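PDB 5FID: elicitor protein Hrip2 from Magnaporthe oryzae, which acts as a protein elicitor of the rice blast fungus, probably secreted and perceived by the plant as a trigger of defence responses. Local coordinates for residues V18-D24 / S47-V53; D74-L80 / K121-L127. The protein carries 1 engineered substitution. All coordinates share one frame; numbering follows the deposited sequence.

Both contacts are antiparallel strand pairings in the same six-stranded sheet. In contact 1 strand 16-22 lies beside strand 49-54; in contact 2 strand 75-81 lies beside strand 123-126, the outermost strand at that end of the sheet within the chain. Strand 63-69 runs between the two pairs, hydrogen-bonded to 49-54 on one flank and 75-81 on the other. The centres are about 15 Å apart, and the nearest atoms about 5 Å apart without touching. Both segments of contact 1 precede those of contact 2 in the sequence. Contact 2 has eight residues within reach of the second subunit and contact 1 two, consistent with that end of the sheet lying at the subunit interface.

Contact 1: residues V18-D24 / S47-V53; sequences VQSFPYD and SGSTVKV
Strands 18-22 and 49-53 pair antiparallel inside the six-stranded sheet, and the loop residues beyond them carry the contact on to D24 and S47. Backbone bonds join Q19 with K52 and F21 with T50 in both directions. V18, S20 and P22 face V53, V51 and S49 in the non-hydrogen-bonded positions.

On the face that bears F21, T50 and K52, the lysine chain, extended beyond CG, crosses the F21 ring at about a right angle. K52 CE lies 4.0 Å from the ring centroid as a CH-pi contact, and K52 NZ sits 4.3 Å from it, 23° off the normal, as a cation-pi contact. Carbonyl T50 O meets the same ring at its edge, in plane.

On the other face S49 OG lies 2.5 Å from S20 OG, shorter than a usual hydrogen bond, so its length is doubtful. S20 OG also bonds E42 of strand 39-43. V18 CG1 presses on V51 CG1 at 3.5 Å, tight for methyl groups.

Past the strands, Y23 lays one ring face over S49 C and T50 N. Y23 N binds G48 O at 3.0 Å from above the carbonyl plane, while S47 OG reaches that oxygen in plane, on a lone pair. S47 OG, turned back between its own N and carbonyl carbon (chi1 67°), also accepts from D24 N at 3.3 Å. One water links D24 OD2 to S47 N, and D24 OD1 is hydrogen-bonded to S26 OG.

This is a regular antiparallel ladder of an all-beta protein, one face packed toward strand 39-43 of the other sheet.

Contact 2: residues D74-L80 / K121-L127; sequences DYGYYEL and KVYGCPL
Backbone hydrogen bonds come first: G76 with C125 and Y78 with Y123 bond reciprocally, G76 N to C125 O at 2.7 Å. Beyond the ladder, L127 N bonds D74 O at 3.0 Å, and a water held by L127 O bonds weakly to D74 O.

Aromatic packing follows. The Y78 side chain folds back between its own N and carbonyl carbon (chi1 44°), which lays one ring face against Y123 O, 3.3 Å above the plane. Y78 CE2 touches Y123 CB at 3.5 Å, and C125 CB comes in at the ring edge, 3.7 Å from Y78 CE1. Q102 O takes the Y78 hydroxyl. Next to glycine the Y77 ring settles close, Y77 CD1 being 3.6 Å from G124 CA; it stacks on Y77 of the second subunit.

Methyl groups pack at the two ends, L127 CD2 3.3 Å from G76 N and V122 CG2 3.7 Å from E79 CD, alongside the carboxylate. E79 OE2 is hydrogen-bonded to S115 and salt-bridged to K120; E79 OE1 bonds Y75 OH of the second subunit.

This is an outermost strand of the chain's sheet, tied by the C101-C125 disulfide and hydrogen-bonded to the second subunit through the backbone of V122 and G124.

Contact 1: residues V18-D24 / S47-V53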
loop_
_atom_site.group_PDB
_atom_site.type_symbol
_atom_site.label_atom_id
_atom_site.label_comp_id
_atom_site.label_asym_id
_atom_site.label_seq_id
_atom_site.Cartn_x
_atom_site.Cartn_y
_atom_site.Cartn_z
ATOM N N VAL A 18 -10.370 -22.243 -2.863
ATOM C CA VAL A 18 -10.123 -20.985 -2.175
ATOM C C VAL A 18 -10.446 -21.153 -0.699
ATOM O O VAL A 18 -11.435 -21.796 -0.354
ATOM C CB VAL A 18 -11.014 -19.865 -2.765
ATOM C CG1 VAL A 18 -10.772 -18.539 -2.043
ATOM C CG2 VAL A 18 -10.742 -19.694 -4.250
ATOM N N GLN A 19 -9.602 -20.606 0.175
ATOM C CA GLN A 19 -9.893 -20.623 1.609
ATOM C C GLN A 19 -9.231 -19.445 2.326
ATOM O O GLN A 19 -8.088 -19.062 2.015
ATOM C CB GLN A 19 -9.474 -21.952 2.255
ATOM C CG GLN A 19 -10.021 -22.158 3.660
ATOM C CD GLN A 19 -9.701 -23.532 4.223
ATOM O OE1 GLN A 19 -8.797 -24.216 3.738
ATOM N NE2 GLN A 19 -10.454 -23.950 5.249
ATOM N N SER A 20 -9.957 -18.868 3.283
ATOM C CA SER A 20 -9.495 -17.683 4.004
ATOM C C SER A 20 -8.969 -18.034 5.388
ATOM O O SER A 20 -9.579 -18.822 6.123
ATOM C CB SER A 20 -10.626 -16.656 4.128
ATOM O OG SER A 20 -10.137 -15.421 4.641
ATOM N N PHE A 21 -7.831 -17.439 5.733
ATOM C CA PHE A 21 -7.136 -17.727 6.978
ATOM C C PHE A 21 -6.953 -16.436 7.756
ATOM O O PHE A 21 -5.977 -15.712 7.534
ATOM C CB PHE A 21 -5.769 -18.340 6.659
ATOM C CG PHE A 21 -5.860 -19.659 5.964
ATOM C CD1 PHE A 21 -6.154 -19.727 4.612
ATOM C CD2 PHE A 21 -5.683 -20.837 6.667
ATOM C CE1 PHE A 21 -6.274 -20.942 3.972
ATOM C CE2 PHE A 21 -5.787 -22.054 6.028
ATOM C CZ PHE A 21 -6.080 -22.109 4.681
ATOM N N PRO A 22 -7.896 -16.143 8.672
ATOM C CA PRO A 22 -7.934 -14.885 9.422
ATOM C C PRO A 22 -6.625 -14.590 10.153
ATOM O O PRO A 22 -6.038 -15.501 10.749
ATOM C CB PRO A 22 -9.054 -15.118 10.435
ATOM C CG PRO A 22 -9.955 -16.115 9.775
ATOM C CD PRO A 22 -9.028 -17.026 9.011
ATOM N N TYR A 23 -6.176 -13.337 10.104
ATOM C CA TYR A 23 -4.949 -12.954 10.794
ATOM C C TYR A 23 -5.047 -13.117 12.305
ATOM O O TYR A 23 -4.030 -13.331 12.973
ATOM C CB TYR A 23 -4.559 -11.506 10.457
ATOM C CG TYR A 23 -3.952 -11.323 9.084
ATOM C CD1 TYR A 23 -3.115 -12.284 8.548
ATOM C CD2 TYR A 23 -4.211 -10.186 8.329
ATOM C CE1 TYR A 23 -2.548 -12.123 7.289
ATOM C CE2 TYR A 23 -3.653 -10.017 7.056
ATOM C CZ TYR A 23 -2.823 -10.995 6.549
ATOM O OH TYR A 23 -2.248 -10.850 5.304
ATOM N N ASP A 24 -6.252 -13.011 12.860
ATOM C CA ASP A 24 -6.384 -13.084 14.323
ATOM C C ASP A 24 -6.507 -14.514 14.847
ATOM O O ASP A 24 -6.755 -14.726 16.035
ATOM C CB ASP A 24 -7.552 -12.232 14.836
ATOM C CG ASP A 24 -8.912 -12.732 14.357
ATOM O OD1 ASP A 24 -8.994 -13.795 13.703
ATOM O OD2 ASP A 24 -9.927 -12.065 14.654
ATOM N N SER A 47 -10.012 -8.469 11.499
ATOM C CA SER A 47 -8.569 -8.644 11.664
ATOM C C SER A 47 -7.790 -8.700 10.355
ATOM O O SER A 47 -6.561 -8.676 10.368
ATOM C CB SER A 47 -8.282 -9.937 12.435
ATOM O OG SER A 47 -8.637 -11.113 11.681
ATOM N N GLY A 48 -8.495 -8.798 9.235
ATOM C CA GLY A 48 -7.827 -9.030 7.966
ATOM C C GLY A 48 -7.637 -10.522 7.753
ATOM O O GLY A 48 -7.893 -11.326 8.654
ATOM N N SER A 49 -7.174 -10.909 6.570
ATOM C CA SER A 49 -7.053 -12.332 6.272
ATOM C C SER A 49 -6.100 -12.605 5.125
ATOM O O SER A 49 -5.792 -11.715 4.332
ATOM C CB SER A 49 -8.427 -12.908 5.934
ATOM O OG SER A 49 -8.436 -14.320 6.093
ATOM N N THR A 50 -5.645 -13.851 5.059
ATOM C CA THR A 50 -4.940 -14.369 3.901
ATOM C C THR A 50 -5.858 -15.331 3.154
ATOM O O THR A 50 -6.316 -16.333 3.713
ATOM C CB THR A 50 -3.669 -15.123 4.326
ATOM O OG1 THR A 50 -2.756 -14.195 4.924
ATOM C CG2 THR A 50 -3.006 -15.776 3.123
ATOM N N VAL A 51 -6.141 -15.030 1.892
ATOM C CA VAL A 51 -6.992 -15.914 1.098
ATOM C C VAL A 51 -6.117 -16.736 0.155
ATOM O O VAL A 51 -5.553 -16.193 -0.798
ATOM C CB VAL A 51 -8.032 -15.113 0.290
ATOM C CG1 VAL A 51 -8.936 -16.050 -0.487
ATOM C CG2 VAL A 51 -8.883 -14.261 1.220
ATOM N N LYS A 52 -5.985 -18.037 0.426
ATOM C CA LYS A 52 -5.203 -18.916 -0.452
ATOM C C LYS A 52 -6.032 -19.334 -1.653
ATOM O O LYS A 52 -7.237 -19.538 -1.529
ATOM C CB LYS A 52 -4.745 -20.171 0.293
ATOM C CG LYS A 52 -3.871 -19.923 1.502
ATOM C CD LYS A 52 -3.453 -21.255 2.121
ATOM C CE LYS A 52 -2.558 -21.050 3.352
ATOM N NZ LYS A 52 -2.204 -22.380 3.956
ATOM N N VAL A 53 -5.378 -19.454 -2.812
ATOM C CA VAL A 53 -6.030 -19.813 -4.068
ATOM C C VAL A 53 -5.137 -20.814 -4.781
ATOM O O VAL A 53 -3.981 -20.528 -5.075
ATOM C CB VAL A 53 -6.214 -18.580 -4.982
ATOM C CG1 VAL A 53 -6.979 -18.960 -6.235
ATOM C CG2 VAL A 53 -6.946 -17.464 -4.234
HETATM O O HOH W 1 -11.264 -11.027 12.400
#

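Contact 2: residues D74-L80 / K121-L127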
loop_
_atom_site.group_PDB
_atom_site.type_symbol
_atom_site.label_atom_id
_atom_site.label_comp_id
_atom_site.label_asym_id
_atom_site.label_seq_id
_atom_site.Cartn_x
_atom_site.Cartn_y
_atom_site.Cartn_z
ATOM N N ASP A 74 -8.382 5.924 7.361
ATOM C CA ASP A 74 -9.375 4.921 7.034
ATOM C C ASP A 74 -9.051 4.291 5.686
ATOM O O ASP A 74 -9.679 4.627 4.693
ATOM C CB ASP A 74 -10.754 5.578 6.945
ATOM C CG ASP A 74 -11.260 6.081 8.286
ATOM O OD1 ASP A 74 -12.397 6.602 8.316
ATOM O OD2 ASP A 74 -10.542 5.947 9.300
ATOM N N TYR A 75 -8.067 3.392 5.658
ATOM C CA TYR A 75 -7.645 2.724 4.428
ATOM C C TYR A 75 -7.845 1.217 4.523
ATOM O O TYR A 75 -7.753 0.628 5.611
ATOM C CB TYR A 75 -6.154 2.935 4.167
ATOM C CG TYR A 75 -5.716 4.341 3.817
ATOM C CD1 TYR A 75 -6.631 5.316 3.418
ATOM C CD2 TYR A 75 -4.370 4.679 3.851
ATOM C CE1 TYR A 75 -6.197 6.600 3.079
ATOM C CE2 TYR A 75 -3.931 5.965 3.516
ATOM C CZ TYR A 75 -4.853 6.912 3.129
ATOM O OH TYR A 75 -4.413 8.182 2.806
ATOM N N GLY A 76 -8.086 0.598 3.373
ATOM C CA GLY A 76 -8.069 -0.849 3.259
ATOM C C GLY A 76 -6.810 -1.207 2.495
ATOM O O GLY A 76 -6.424 -0.472 1.589
ATOM N N TYR A 77 -6.168 -2.315 2.856
ATOM C CA TYR A 77 -4.914 -2.707 2.232
ATOM C C TYR A 77 -5.092 -4.066 1.567
ATOM O O TYR A 77 -5.829 -4.907 2.070
ATOM C CB TYR A 77 -3.804 -2.749 3.286
ATOM C CG TYR A 77 -3.624 -1.433 4.032
ATOM C CD1 TYR A 77 -2.959 -0.360 3.448
ATOM C CD2 TYR A 77 -4.125 -1.261 5.314
ATOM C CE1 TYR A 77 -2.790 0.846 4.134
ATOM C CE2 TYR A 77 -3.967 -0.062 5.993
ATOM C CZ TYR A 77 -3.298 0.981 5.403
ATOM O OH TYR A 77 -3.140 2.168 6.090
ATOM N N TYR A 78 -4.436 -4.276 0.431
ATOM C CA TYR A 78 -4.620 -5.501 -0.342
ATOM C C TYR A 78 -3.322 -5.865 -1.049
ATOM O O TYR A 78 -2.599 -4.993 -1.536
ATOM C CB TYR A 78 -5.758 -5.346 -1.369
ATOM C CG TYR A 78 -5.694 -4.024 -2.092
ATOM C CD1 TYR A 78 -6.205 -2.875 -1.508
ATOM C CD2 TYR A 78 -5.101 -3.918 -3.339
ATOM C CE1 TYR A 78 -6.126 -1.651 -2.143
ATOM C CE2 TYR A 78 -5.025 -2.699 -3.982
ATOM C CZ TYR A 78 -5.536 -1.572 -3.378
ATOM O OH TYR A 78 -5.449 -0.343 -4.013
ATOM N N GLU A 79 -3.037 -7.162 -1.105
ATOM C CA GLU A 79 -1.794 -7.663 -1.668
ATOM C C GLU A 79 -2.106 -8.881 -2.519
ATOM O O GLU A 79 -2.800 -9.795 -2.070
ATOM C CB GLU A 79 -0.841 -8.063 -0.541
ATOM C CG GLU A 79 0.459 -8.746 -0.989
ATOM C CD GLU A 79 1.365 -9.115 0.178
ATOM O OE1 GLU A 79 0.891 -9.112 1.341
ATOM O OE2 GLU A 79 2.566 -9.411 -0.061
ATOM N N LEU A 80 -1.604 -8.884 -3.747
ATOM C CA LEU A 80 -1.712 -10.049 -4.622
ATOM C C LEU A 80 -0.344 -10.715 -4.653
ATOM O O LEU A 80 0.578 -10.203 -5.279
ATOM C CB LEU A 80 -2.128 -9.621 -6.032
ATOM C CG LEU A 80 -2.301 -10.754 -7.051
ATOM C CD1 LEU A 80 -3.429 -11.680 -6.626
ATOM C CD2 LEU A 80 -2.584 -10.183 -8.441
ATOM N N LYS A 121 4.619 -5.936 -2.728
ATOM C CA LYS A 121 3.707 -5.025 -3.394
ATOM C C LYS A 121 2.382 -5.105 -2.669
ATOM O O LYS A 121 1.659 -6.092 -2.769
ATOM C CB LYS A 121 3.591 -5.363 -4.884
ATOM C CG LYS A 121 4.856 -4.978 -5.659
ATOM C CD LYS A 121 4.727 -5.209 -7.152
ATOM C CE LYS A 121 5.973 -4.707 -7.886
ATOM N NZ LYS A 121 5.893 -5.005 -9.355
ATOM N N VAL A 122 2.114 -4.069 -1.882
ATOM C CA VAL A 122 0.921 -3.990 -1.059
ATOM C C VAL A 122 0.381 -2.597 -1.291
ATOM O O VAL A 122 1.150 -1.642 -1.277
ATOM C CB VAL A 122 1.277 -4.201 0.436
ATOM C CG1 VAL A 122 0.032 -4.147 1.320
ATOM C CG2 VAL A 122 1.973 -5.531 0.627
ATOM N N TYR A 123 -0.920 -2.476 -1.548
ATOM C CA TYR A 123 -1.512 -1.172 -1.822
ATOM C C TYR A 123 -2.617 -0.814 -0.842
ATOM O O TYR A 123 -3.306 -1.702 -0.329
ATOM C CB TYR A 123 -2.053 -1.099 -3.253
ATOM C CG TYR A 123 -1.017 -1.382 -4.310
ATOM C CD1 TYR A 123 0.092 -0.565 -4.464
ATOM C CD2 TYR A 123 -1.154 -2.456 -5.165
ATOM C CE1 TYR A 123 1.044 -0.823 -5.441
ATOM C CE2 TYR A 123 -0.208 -2.722 -6.139
ATOM C CZ TYR A 123 0.887 -1.904 -6.267
ATOM O OH TYR A 123 1.820 -2.169 -7.240
ATOM N N GLY A 124 -2.770 0.488 -0.595
ATOM C CA GLY A 124 -3.842 1.016 0.233
ATOM C C GLY A 124 -4.847 1.848 -0.559
ATOM O O GLY A 124 -4.518 2.428 -1.600
ATOM N N CYS A 125 -6.078 1.916 -0.054
ATOM C CA CYS A 125 -7.155 2.622 -0.727
ATOM C C CYS A 125 -8.174 3.055 0.328
ATOM O O CYS A 125 -8.450 2.299 1.258
ATOM C CB CYS A 125 -7.813 1.666 -1.731
ATOM S SG CYS A 125 -9.083 2.358 -2.794
ATOM N N PRO A 126 -8.737 4.271 0.191
ATOM C CA PRO A 126 -9.764 4.756 1.122
ATOM C C PRO A 126 -10.958 3.817 1.242
ATOM O O PRO A 126 -11.468 3.317 0.232
ATOM C CB PRO A 126 -10.229 6.052 0.470
ATOM C CG PRO A 126 -9.014 6.556 -0.244
ATOM C CD PRO A 126 -8.324 5.313 -0.767
ATOM N N LEU A 127 -11.411 3.597 2.472
ATOM C CA LEU A 127 -12.555 2.729 2.731
ATOM C C LEU A 127 -13.845 3.446 2.340
ATOM O O LEU A 127 -13.890 4.683 2.346
ATOM C CB LEU A 127 -12.601 2.364 4.219
ATOM C CG LEU A 127 -11.415 1.572 4.764
ATOM C CD1 LEU A 127 -11.531 1.388 6.269
ATOM C CD2 LEU A 127 -11.343 0.220 4.055
HETATM O O HOH W 2 -12.346 6.480 3.597
#